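PDB 4H6U: alpha-tubulin N-acetyltransferase from Danio rerio, which catalyses the transfer of an acetyl group from acetyl coenzyme A to a lysine side chain of alpha-tubulin. Local coordinates for residues G93-G98 / L120-T125; L102-Q107 / V175-N180; Q151-R156 / F181-G186. The protein carries 1 engineered substitution. All coordinates share one frame; numbering follows the deposited sequence.

Contact 1 (G93-G98 / L120-T125); sequences GFLKVG and LAFYVT. Engineered in segment 120-125: Ala121 (natural residue Asp). With ACO (acetyl coenzyme *a), chain C; PO4 (phosphate ion), chain E.
Phe94 pairs with Tyr123 and Leu95 with Phe122 where strands 93-98 and 120-124 run antiparallel, their axes 4.6 Å apart at 168°, in the central sheet of this GNAT-type acetyltransferase. The register is broken by a classic beta bulge: Leu120 and Ala121 both face Lys96, whose O accepts a bond from Leu120 N (2.8 Å) and a weak one from Ala121 N. Ala121 is an engineered replacement of aspartate; its CB meets the edge of the Phe94 ring, while Tyr123 CB lies over a face of that ring, toward the rim, 3.5 Å from Phe94 CZ. On the other face of the sheet the Phe122 ring is sandwiched. Leu95 CD1 makes a CH-pi contact with one side, 4.0 Å from the ring centroid, and the CEP methyl of acetyl coenzyme A covers the opposite side over its centre. CG of Phe122 stands anti to the backbone N (chi1 -164°), and at the ring edge CD1 meets Phe94 O. An alanine in place of Phe122 would probably open a gap between Leu95 and the CEP methyl, leaving both without their aromatic partner. Two residues on, Val124 N donates to O9P of acetyl coenzyme A.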
loop_
_atom_site.group_PDB
_atom_site.type_symbol
_atom_site.label_atom_id
_atom_site.label_comp_id
_atom_site.label_asym_id
_atom_site.label_seq_id
_atom_site.Cartn_x
_atom_site.Cartn_y
_atom_site.Cartn_z
ATOM N N GLY A 93 5.781 8.547 11.846
ATOM C CA GLY A 93 4.383 8.348 11.563
ATOM C C GLY A 93 4.076 8.022 10.101
ATOM O O GLY A 93 4.910 8.207 9.230
ATOM N N PHE A 94 2.898 7.459 9.855
ATOM C CA PHE A 94 2.415 7.247 8.498
ATOM C C PHE A 94 0.930 7.597 8.339
ATOM O O PHE A 94 0.155 7.555 9.271
ATOM C CB PHE A 94 2.668 5.809 8.014
ATOM C CG PHE A 94 1.960 4.727 8.814
ATOM C CD1 PHE A 94 0.599 4.531 8.702
ATOM C CD2 PHE A 94 2.678 3.849 9.599
ATOM C CE1 PHE A 94 -0.050 3.523 9.414
ATOM C CE2 PHE A 94 2.045 2.825 10.321
ATOM C CZ PHE A 94 0.683 2.663 10.236
ATOM N N LEU A 95 0.564 7.955 7.122
ATOM C CA LEU A 95 -0.787 8.318 6.805
ATOM C C LEU A 95 -1.059 7.781 5.416
ATOM O O LEU A 95 -0.337 8.079 4.447
ATOM C CB LEU A 95 -0.950 9.835 6.844
ATOM C CG LEU A 95 -2.224 10.473 6.336
ATOM C CD1 LEU A 95 -3.353 10.006 7.238
ATOM C CD2 LEU A 95 -2.127 12.041 6.335
ATOM N N LYS A 96 -2.137 7.027 5.311
ATOM C CA LYS A 96 -2.511 6.443 4.031
ATOM C C LYS A 96 -3.903 6.922 3.618
ATOM O O LYS A 96 -4.874 6.875 4.399
ATOM C CB LYS A 96 -2.491 4.915 4.146
ATOM C CG LYS A 96 -2.694 4.148 2.828
ATOM C CD LYS A 96 -2.708 2.651 3.145
ATOM C CE LYS A 96 -3.100 1.768 2.025
ATOM N NZ LYS A 96 -2.918 0.352 2.470
ATOM N N VAL A 97 -3.984 7.461 2.411
ATOM C CA VAL A 97 -5.266 7.878 1.877
ATOM C C VAL A 97 -5.511 7.220 0.576
ATOM O O VAL A 97 -4.580 6.698 -0.046
ATOM C CB VAL A 97 -5.363 9.399 1.665
ATOM C CG1 VAL A 97 -5.281 10.111 2.981
ATOM C CG2 VAL A 97 -4.282 9.856 0.706
ATOM N N GLY A 98 -6.772 7.249 0.161
ATOM C CA GLY A 98 -7.120 6.725 -1.128
ATOM C C GLY A 98 -8.572 7.000 -1.415
ATOM O O GLY A 98 -9.396 7.132 -0.495
ATOM N N LEU A 120 -7.311 5.834 5.308
ATOM C CA LEU A 120 -7.309 4.373 5.482
ATOM C C LEU A 120 -6.434 3.916 6.652
ATOM O O LEU A 120 -6.670 2.871 7.232
ATOM C CB LEU A 120 -6.862 3.707 4.169
ATOM C CG LEU A 120 -7.720 4.118 2.959
ATOM C CD1 LEU A 120 -7.201 3.630 1.627
ATOM C CD2 LEU A 120 -9.114 3.636 3.158
ATOM N N ALA A 121 -5.355 4.643 6.933
ATOM C CA ALA A 121 -4.475 4.295 8.055
ATOM C C ALA A 121 -3.736 5.540 8.507
ATOM O O ALA A 121 -3.346 6.384 7.683
ATOM C CB ALA A 121 -3.494 3.202 7.660
ATOM N N PHE A 122 -3.576 5.661 9.815
ATOM C CA PHE A 122 -2.969 6.839 10.416
ATOM C C PHE A 122 -2.321 6.423 11.758
ATOM O O PHE A 122 -2.985 5.847 12.613
ATOM C CB PHE A 122 -4.029 7.905 10.640
ATOM C CG PHE A 122 -3.468 9.271 10.893
ATOM C CD1 PHE A 122 -2.165 9.594 10.535
ATOM C CD2 PHE A 122 -4.241 10.235 11.493
ATOM C CE1 PHE A 122 -1.656 10.853 10.768
ATOM C CE2 PHE A 122 -3.737 11.494 11.747
ATOM C CZ PHE A 122 -2.449 11.807 11.365
ATOM N N TYR A 123 -1.011 6.598 11.882
ATOM C CA TYR A 123 -0.295 6.175 13.074
ATOM C C TYR A 123 0.975 6.963 13.294
ATOM O O TYR A 123 1.734 7.220 12.356
ATOM C CB TYR A 123 0.050 4.692 13.037
ATOM C CG TYR A 123 0.574 4.174 14.356
ATOM C CD1 TYR A 123 -0.271 3.995 15.434
ATOM C CD2 TYR A 123 1.929 3.902 14.540
ATOM C CE1 TYR A 123 0.201 3.530 16.650
ATOM C CE2 TYR A 123 2.408 3.436 15.762
ATOM C CZ TYR A 123 1.530 3.270 16.815
ATOM O OH TYR A 123 1.959 2.812 18.027
ATOM N N VAL A 124 1.183 7.356 14.545
ATOM C CA VAL A 124 2.429 7.969 14.997
ATOM C C VAL A 124 2.961 7.059 16.080
ATOM O O VAL A 124 2.197 6.604 16.923
ATOM C CB VAL A 124 2.190 9.362 15.555
ATOM C CG1 VAL A 124 3.447 9.863 16.357
ATOM C CG2 VAL A 124 1.834 10.301 14.443
ATOM N N THR A 125 4.266 6.813 16.059
ATOM C CA THR A 125 4.889 5.903 17.004
ATOM C C THR A 125 4.527 6.355 18.405
ATOM O O THR A 125 4.434 7.560 18.646
ATOM C CB THR A 125 6.437 5.796 16.769
ATOM O OG1 THR A 125 6.984 4.676 17.498
ATOM C CG2 THR A 125 7.150 7.091 17.182
HETATM N N1A ACO C . -5.764 10.184 23.783
HETATM C C2A ACO C . -6.637 11.076 23.195
HETATM N N3A ACO C . -6.405 11.848 22.154
HETATM C C4A ACO C . -5.105 11.770 21.635
HETATM C C5A ACO C . -4.104 10.927 22.157
HETATM C C6A ACO C . -4.499 10.115 23.277
HETATM N N6A ACO C . -3.678 9.238 23.906
HETATM N N7A ACO C . -2.918 11.107 21.384
HETATM C C8A ACO C . -3.220 12.071 20.438
HETATM N N9A ACO C . -4.557 12.485 20.597
HETATM C C1B ACO C . -5.364 13.448 19.886
HETATM C C2B ACO C . -5.947 14.522 20.792
HETATM O O2B ACO C . -7.017 15.193 20.187
HETATM C C3B ACO C . -4.689 15.493 20.798
HETATM O O3B ACO C . -4.977 16.718 21.136
HETATM P P3B ACO C . -4.701 17.082 22.916
HETATM O O7A ACO C . -5.077 18.529 22.818
HETATM O O8A ACO C . -5.726 16.142 23.504
HETATM O O9A ACO C . -3.263 16.724 23.117
HETATM C C4B ACO C . -4.240 15.420 19.365
HETATM O O4B ACO C . -4.578 14.076 18.899
HETATM C C5B ACO C . -2.742 15.719 19.298
HETATM O O5B ACO C . -2.339 16.252 18.093
HETATM P P1A ACO C . -0.973 15.607 17.390
HETATM O O1A ACO C . -0.810 16.403 16.146
HETATM O O2A ACO C . 0.123 15.444 18.425
HETATM O O3A ACO C . -1.461 14.087 16.923
HETATM P P2A ACO C . -0.542 12.826 17.060
HETATM O O4A ACO C . 0.763 12.937 16.349
HETATM O O5A ACO C . -0.620 12.111 18.363
HETATM O O6A ACO C . -1.358 11.692 15.876
HETATM C CBP ACO C . -2.896 9.899 15.834
HETATM C CCP ACO C . -2.698 11.401 16.008
HETATM C CDP ACO C . -4.367 9.487 15.998
HETATM C CEP ACO C . -2.350 9.444 14.445
HETATM C CAP ACO C . -2.012 9.234 16.936
HETATM O OAP ACO C . -2.382 9.558 18.260
HETATM C C9P ACO C . -1.788 7.712 16.695
HETATM O O9P ACO C . -1.010 7.381 15.832
HETATM N N8P ACO C . -2.360 6.615 17.249
HETATM C C7P ACO C . -3.308 6.457 18.243
HETATM C C6P ACO C . -3.976 4.995 18.186
HETATM C C5P ACO C . -4.279 4.369 16.768
HETATM O O5P ACO C . -4.232 3.143 16.576
HETATM N N4P ACO C . -4.627 5.242 15.682
HETATM C C3P ACO C . -4.983 4.817 14.260
HETATM C C2P ACO C . -6.036 5.675 13.437
HETATM S S1P ACO C . -7.648 4.867 12.680
HETATM C C ACO C . -7.365 4.792 10.908
HETATM O O ACO C . -6.247 4.812 10.551
HETATM C CH3 ACO C . -8.390 5.458 10.018
HETATM P P PO4 E . -2.951 -1.033 -0.706
HETATM O O1 PO4 E . -1.751 -1.811 -0.221
HETATM O O2 PO4 E . -3.692 -1.784 -1.795
HETATM O O3 PO4 E . -3.969 -0.847 0.394
HETATM O O4 PO4 E . -2.413 0.300 -1.192
#

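Contact 2 (L102-Q107 / V175-N180); sequences LFLLDQ and VPQVNN
Gln177 bonds through its side-chain amide to the backbone of Leu105, so this loop grips strand 102-105 without a beta bridge between them. The two segments run roughly antiparallel, their end-to-end directions 149° apart. From CB, the Gln177 chain places CG anti to the carbonyl carbon and beside the backbone N, then bends at chi2 (-62°), and CD comes to lie 3.6 Å from Leu105 O. At the tip, OE1 accepts from Leu105 N at 2.8 Å, nearly straight at 176° and on an in-plane lone pair; it also touches Leu104 CD2. NE2 donates to Leu105 O at 2.7 Å, in the amide plane, and reaches back to Val175 O of its own segment. The amide thus imitates the paired N-H and C=O of a neighbouring strand, and three bonds fix its rotation. Around it, Val175 CG1 lies 3.5 Å from Asp106 O, and Asn179, whose OD1 accepts from Phe181 N, packs ND2 against Leu104 CD2 at 3.8 Å. Two waters also bridge the segments, one joining Phe103 N to Asn179 ND2, the other Asp106 O to Pro176 O. Strand 102-105 pairs with strand 111-114 in a two-stranded sheet, while 175-180 ends the loop between helix 159-168 and strand 181-182.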
loop_
_atom_site.group_PDB
_atom_site.type_symbol
_atom_site.label_atom_id
_atom_site.label_comp_id
_atom_site.label_asym_id
_atom_site.label_seq_id
_atom_site.Cartn_x
_atom_site.Cartn_y
_atom_site.Cartn_z
ATOM N N LEU A 102 -18.057 4.697 -2.292
ATOM C CA LEU A 102 -18.871 4.446 -1.102
ATOM C C LEU A 102 -20.345 4.686 -1.385
ATOM O O LEU A 102 -20.712 5.581 -2.154
ATOM C CB LEU A 102 -18.450 5.346 0.049
ATOM C CG LEU A 102 -17.061 5.152 0.628
ATOM C CD1 LEU A 102 -16.817 6.200 1.697
ATOM C CD2 LEU A 102 -16.884 3.764 1.194
ATOM N N PHE A 103 -21.182 3.871 -0.752
ATOM C CA PHE A 103 -22.629 4.082 -0.746
ATOM C C PHE A 103 -22.993 4.680 0.583
ATOM O O PHE A 103 -22.995 3.995 1.605
ATOM C CB PHE A 103 -23.359 2.759 -0.929
ATOM C CG PHE A 103 -23.108 2.142 -2.245
ATOM C CD1 PHE A 103 -24.035 2.271 -3.264
ATOM C CD2 PHE A 103 -21.913 1.473 -2.496
ATOM C CE1 PHE A 103 -23.806 1.702 -4.519
ATOM C CE2 PHE A 103 -21.670 0.898 -3.757
ATOM C CZ PHE A 103 -22.621 1.016 -4.763
ATOM N N LEU A 104 -23.265 5.968 0.587
ATOM C CA LEU A 104 -23.425 6.660 1.852
ATOM C C LEU A 104 -24.858 7.082 2.070
ATOM O O LEU A 104 -25.622 7.210 1.125
ATOM C CB LEU A 104 -22.573 7.915 1.870
ATOM C CG LEU A 104 -21.060 7.784 1.818
ATOM C CD1 LEU A 104 -20.464 9.191 1.710
ATOM C CD2 LEU A 104 -20.494 7.032 3.022
ATOM N N LEU A 105 -25.199 7.327 3.327
ATOM C CA LEU A 105 -26.463 7.940 3.684
ATOM C C LEU A 105 -26.228 9.414 3.961
ATOM O O LEU A 105 -25.214 9.775 4.536
ATOM C CB LEU A 105 -27.047 7.265 4.933
ATOM C CG LEU A 105 -27.276 5.756 4.814
ATOM C CD1 LEU A 105 -27.881 5.227 6.093
ATOM C CD2 LEU A 105 -28.171 5.442 3.610
ATOM N N ASP A 106 -27.135 10.281 3.542
ATOM C CA ASP A 106 -26.949 11.687 3.867
ATOM C C ASP A 106 -27.671 12.088 5.158
ATOM O O ASP A 106 -27.988 11.239 5.963
ATOM C CB ASP A 106 -27.342 12.573 2.704
ATOM C CG ASP A 106 -28.802 12.545 2.420
ATOM O OD1 ASP A 106 -29.617 12.353 3.345
ATOM O OD2 ASP A 106 -29.142 12.799 1.253
ATOM N N GLN A 107 -27.851 13.381 5.399
ATOM C CA GLN A 107 -28.411 13.827 6.668
ATOM C C GLN A 107 -29.860 13.436 6.846
ATOM O O GLN A 107 -30.316 13.358 7.972
ATOM C CB GLN A 107 -28.286 15.342 6.797
ATOM C CG GLN A 107 -26.825 15.773 6.895
ATOM C CD GLN A 107 -26.496 17.038 6.148
ATOM O OE1 GLN A 107 -26.774 17.169 4.957
ATOM N NE2 GLN A 107 -25.881 17.981 6.850
ATOM N N VAL A 175 -22.484 12.241 10.384
ATOM C CA VAL A 175 -23.693 11.825 9.730
ATOM C C VAL A 175 -23.679 10.321 9.727
ATOM O O VAL A 175 -22.875 9.700 9.027
ATOM C CB VAL A 175 -23.765 12.341 8.324
ATOM C CG1 VAL A 175 -25.074 11.928 7.694
ATOM C CG2 VAL A 175 -23.605 13.867 8.315
ATOM N N PRO A 176 -24.563 9.729 10.534
ATOM C CA PRO A 176 -24.543 8.284 10.791
ATOM C C PRO A 176 -24.556 7.492 9.519
ATOM O O PRO A 176 -25.259 7.835 8.580
ATOM C CB PRO A 176 -25.825 8.039 11.582
ATOM C CG PRO A 176 -26.164 9.355 12.178
ATOM C CD PRO A 176 -25.691 10.394 11.204
ATOM N N GLN A 177 -23.716 6.474 9.489
ATOM C CA GLN A 177 -23.599 5.560 8.367
ATOM C C GLN A 177 -23.760 4.144 8.851
ATOM O O GLN A 177 -23.748 3.893 10.046
ATOM C CB GLN A 177 -22.225 5.706 7.721
ATOM C CG GLN A 177 -21.939 7.080 7.256
ATOM C CD GLN A 177 -22.915 7.519 6.197
ATOM O OE1 GLN A 177 -23.301 6.725 5.339
ATOM N NE2 GLN A 177 -23.278 8.798 6.210
ATOM N N VAL A 178 -23.902 3.205 7.929
ATOM C CA VAL A 178 -23.949 1.796 8.316
ATOM C C VAL A 178 -22.809 1.016 7.678
ATOM O O VAL A 178 -22.708 -0.184 7.848
ATOM C CB VAL A 178 -25.283 1.130 7.928
ATOM C CG1 VAL A 178 -26.420 1.755 8.715
ATOM C CG2 VAL A 178 -25.508 1.226 6.395
ATOM N N ASN A 179 -21.916 1.702 6.992
ATOM C CA ASN A 179 -20.855 1.025 6.273
ATOM C C ASN A 179 -19.437 1.192 6.847
ATOM O O ASN A 179 -18.468 0.998 6.109
ATOM C CB ASN A 179 -20.846 1.524 4.837
ATOM C CG ASN A 179 -20.265 2.898 4.727
ATOM O OD1 ASN A 179 -20.066 3.596 5.736
ATOM N ND2 ASN A 179 -19.986 3.315 3.502
ATOM N N ASN A 180 -19.300 1.537 8.134
ATOM C CA ASN A 180 -17.967 1.618 8.786
ATOM C C ASN A 180 -17.098 2.829 8.459
ATOM O O ASN A 180 -15.975 2.926 8.957
ATOM C CB ASN A 180 -17.119 0.387 8.467
ATOM C CG ASN A 180 -17.680 -0.872 9.054
ATOM O OD1 ASN A 180 -17.687 -1.912 8.398
ATOM N ND2 ASN A 180 -18.145 -0.805 10.298
HETATM O O HOH W 1 -20.055 1.633 0.784
HETATM O O HOH W 2 -27.664 9.285 7.808
#

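Contact 3 (Q151-R156 / F181-G186)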
loop_
_atom_site.group_PDB
_atom_site.type_symbol
_atom_site.label_atom_id
_atom_site.label_comp_id
_atom_site.label_asym_id
_atom_site.label_seq_id
_atom_site.Cartn_x
_atom_site.Cartn_y
_atom_site.Cartn_z
ATOM N N GLN A 151 -14.447 17.108 3.637
ATOM C CA GLN A 151 -14.798 16.528 2.325
ATOM C C GLN A 151 -14.297 15.128 2.139
ATOM O O GLN A 151 -14.532 14.523 1.096
ATOM C CB GLN A 151 -14.209 17.360 1.177
ATOM C CG GLN A 151 -14.662 18.809 1.112
ATOM C CD GLN A 151 -13.850 19.627 0.098
ATOM O OE1 GLN A 151 -12.621 19.523 0.032
ATOM N NE2 GLN A 151 -14.550 20.382 -0.743
ATOM N N MET A 152 -13.656 14.575 3.159
ATOM C CA MET A 152 -13.196 13.201 3.071
ATOM C C MET A 152 -13.973 12.283 3.996
ATOM O O MET A 152 -14.706 12.734 4.858
ATOM C CB MET A 152 -11.715 13.112 3.380
ATOM C CG MET A 152 -11.370 13.404 4.770
ATOM S SD MET A 152 -9.615 13.046 5.011
ATOM C CE MET A 152 -8.928 13.886 3.636
ATOM N N ALA A 153 -13.831 10.988 3.760
ATOM C CA ALA A 153 -14.395 9.953 4.614
ATOM C C ALA A 153 -13.298 9.244 5.431
ATOM O O ALA A 153 -12.131 9.214 5.040
ATOM C CB ALA A 153 -15.133 8.933 3.760
ATOM N N TYR A 154 -13.677 8.720 6.590
ATOM C CA TYR A 154 -12.707 8.111 7.476
ATOM C C TYR A 154 -13.085 6.659 7.751
ATOM O O TYR A 154 -14.162 6.352 8.262
ATOM C CB TYR A 154 -12.610 8.924 8.767
ATOM C CG TYR A 154 -12.172 10.346 8.496
ATOM C CD1 TYR A 154 -10.822 10.698 8.505
ATOM C CD2 TYR A 154 -13.104 11.336 8.170
ATOM C CE1 TYR A 154 -10.419 12.016 8.244
ATOM C CE2 TYR A 154 -12.712 12.642 7.900
ATOM C CZ TYR A 154 -11.364 12.975 7.922
ATOM O OH TYR A 154 -10.997 14.279 7.659
ATOM N N ASP A 155 -12.196 5.750 7.370
ATOM C CA ASP A 155 -12.482 4.330 7.475
ATOM C C ASP A 155 -12.176 3.795 8.892
ATOM O O ASP A 155 -11.018 3.686 9.290
ATOM C CB ASP A 155 -11.628 3.623 6.459
ATOM C CG ASP A 155 -11.944 2.171 6.328
ATOM O OD1 ASP A 155 -12.679 1.587 7.144
ATOM O OD2 ASP A 155 -11.445 1.611 5.349
ATOM N N ARG A 156 -13.215 3.434 9.648
ATOM C CA ARG A 156 -13.019 2.822 10.959
ATOM C C ARG A 156 -11.966 3.528 11.829
ATOM O O ARG A 156 -11.026 2.912 12.325
ATOM C CB ARG A 156 -12.680 1.328 10.823
ATOM C CG ARG A 156 -13.758 0.512 10.087
ATOM C CD ARG A 156 -13.389 -0.963 9.997
ATOM N NE ARG A 156 -12.237 -1.209 9.136
ATOM C CZ ARG A 156 -12.294 -1.687 7.893
ATOM N NH1 ARG A 156 -13.468 -1.962 7.321
ATOM N NH2 ARG A 156 -11.162 -1.882 7.214
ATOM N N PHE A 181 -17.581 3.698 7.588
ATOM C CA PHE A 181 -16.883 4.939 7.293
ATOM C C PHE A 181 -17.580 6.034 8.053
ATOM O O PHE A 181 -18.785 5.964 8.331
ATOM C CB PHE A 181 -16.862 5.252 5.786
ATOM C CG PHE A 181 -15.883 4.427 5.008
ATOM C CD1 PHE A 181 -16.161 3.120 4.694
ATOM C CD2 PHE A 181 -14.669 4.957 4.614
ATOM C CE1 PHE A 181 -15.244 2.353 3.959
ATOM C CE2 PHE A 181 -13.768 4.204 3.909
ATOM C CZ PHE A 181 -14.052 2.911 3.572
ATOM N N VAL A 182 -16.783 7.020 8.438
ATOM C CA VAL A 182 -17.282 8.183 9.113
ATOM C C VAL A 182 -17.147 9.417 8.196
ATOM O O VAL A 182 -16.124 9.625 7.529
ATOM C CB VAL A 182 -16.533 8.405 10.419
ATOM C CG1 VAL A 182 -16.944 9.738 11.035
ATOM C CG2 VAL A 182 -16.813 7.269 11.358
ATOM N N VAL A 183 -18.222 10.182 8.134
ATOM C CA VAL A 183 -18.258 11.417 7.400
ATOM C C VAL A 183 -18.992 12.450 8.231
ATOM O O VAL A 183 -19.878 12.119 9.022
ATOM C CB VAL A 183 -18.950 11.279 6.027
ATOM C CG1 VAL A 183 -18.247 10.258 5.184
ATOM C CG2 VAL A 183 -20.385 10.939 6.210
ATOM N N PHE A 184 -18.584 13.705 8.082
ATOM C CA PHE A 184 -19.168 14.760 8.887
ATOM C C PHE A 184 -20.099 15.664 8.079
ATOM O O PHE A 184 -20.115 15.623 6.853
ATOM C CB PHE A 184 -18.079 15.557 9.573
ATOM C CG PHE A 184 -17.237 14.745 10.526
ATOM C CD1 PHE A 184 -17.518 14.724 11.887
ATOM C CD2 PHE A 184 -16.181 13.974 10.038
ATOM C CE1 PHE A 184 -16.726 13.978 12.787
ATOM C CE2 PHE A 184 -15.362 13.249 10.897
ATOM C CZ PHE A 184 -15.634 13.246 12.306
ATOM N N ALA A 185 -20.857 16.488 8.789
ATOM C CA ALA A 185 -21.908 17.293 8.178
ATOM C C ALA A 185 -21.406 18.046 6.934
ATOM O O ALA A 185 -22.054 18.005 5.886
ATOM C CB ALA A 185 -22.492 18.251 9.201
ATOM N N GLY A 186 -20.225 18.666 7.046
ATOM C CA GLY A 186 -19.645 19.500 6.009
ATOM C C GLY A 186 -19.435 18.796 4.683
ATOM O O GLY A 186 -19.244 19.438 3.652
HETATM O O HOH W 3 -16.281 14.164 6.351
#
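Met152 opens the contact through its backbone: water 3 donates to Met152 O at 2.6 Å and accepts from Phe184 N, bridging the two segments. Ala153 follows, with CB 3.7 Å from Val183 CG1 and, more loosely, beside the Phe181 ring; its CA also makes a CA-H...O contact with Val182 O. Tyr154 and Val182 form the antiparallel hydrogen-bonded pair. Tyr154 N donates to Val182 O at 2.8 Å, in the carbonyl plane, and Val182 N returns a bond to Tyr154 O at 2.7 Å, the donor tilted 19° from the Tyr154 carbonyl plane. The side chains of Tyr154 and Phe184 cross at about a right angle, and Tyr154 CD2 lies at the edge of the Phe184 ring, 4.0 Å from Phe184 CE2. The hydroxyl of Tyr154 is held elsewhere, by Pro149 O. Asp155 pairs with Phe181 without direct backbone bonds, and its carboxylate stacks on the ring with the planes 29° apart. CG lies over the ring face, 3.5 Å from Phe181 CZ, and chi1 of -173° swings it anti to the backbone N. Asp155 and Arg156 belong to the acetyl coenzyme A pocket. Strand 153-155 lies between strands 117-124 and 181-182, the latter being outermost in the sheet within this chain, and Met152 and Tyr154 pack against helix 133-145.

Overall arrangement
From the N terminus, strand 90-99 supplies the first half of contact 1, and strand 102-105, which follows directly, opens contact 2. Contact 1 closes when strand 117-124 returns beside 90-99, so its loop crosses that of contact 2, still open. The chain then passes through helix 133-145 to strand 153-155, where contact 3 opens after contact 1 has closed. Contact 2 closes at 175-180, and contact 3 immediately afterwards at 181-186; these two also cross. Contacts 1 and 3 join neighbouring strands of one sheet and touch where Leu120 CD2 packs on Asp155 OD2. Contacts 2 and 3, centres 9 Å apart, meet through Leu102 and Phe181, tying the two-stranded hairpin to the sheet's end.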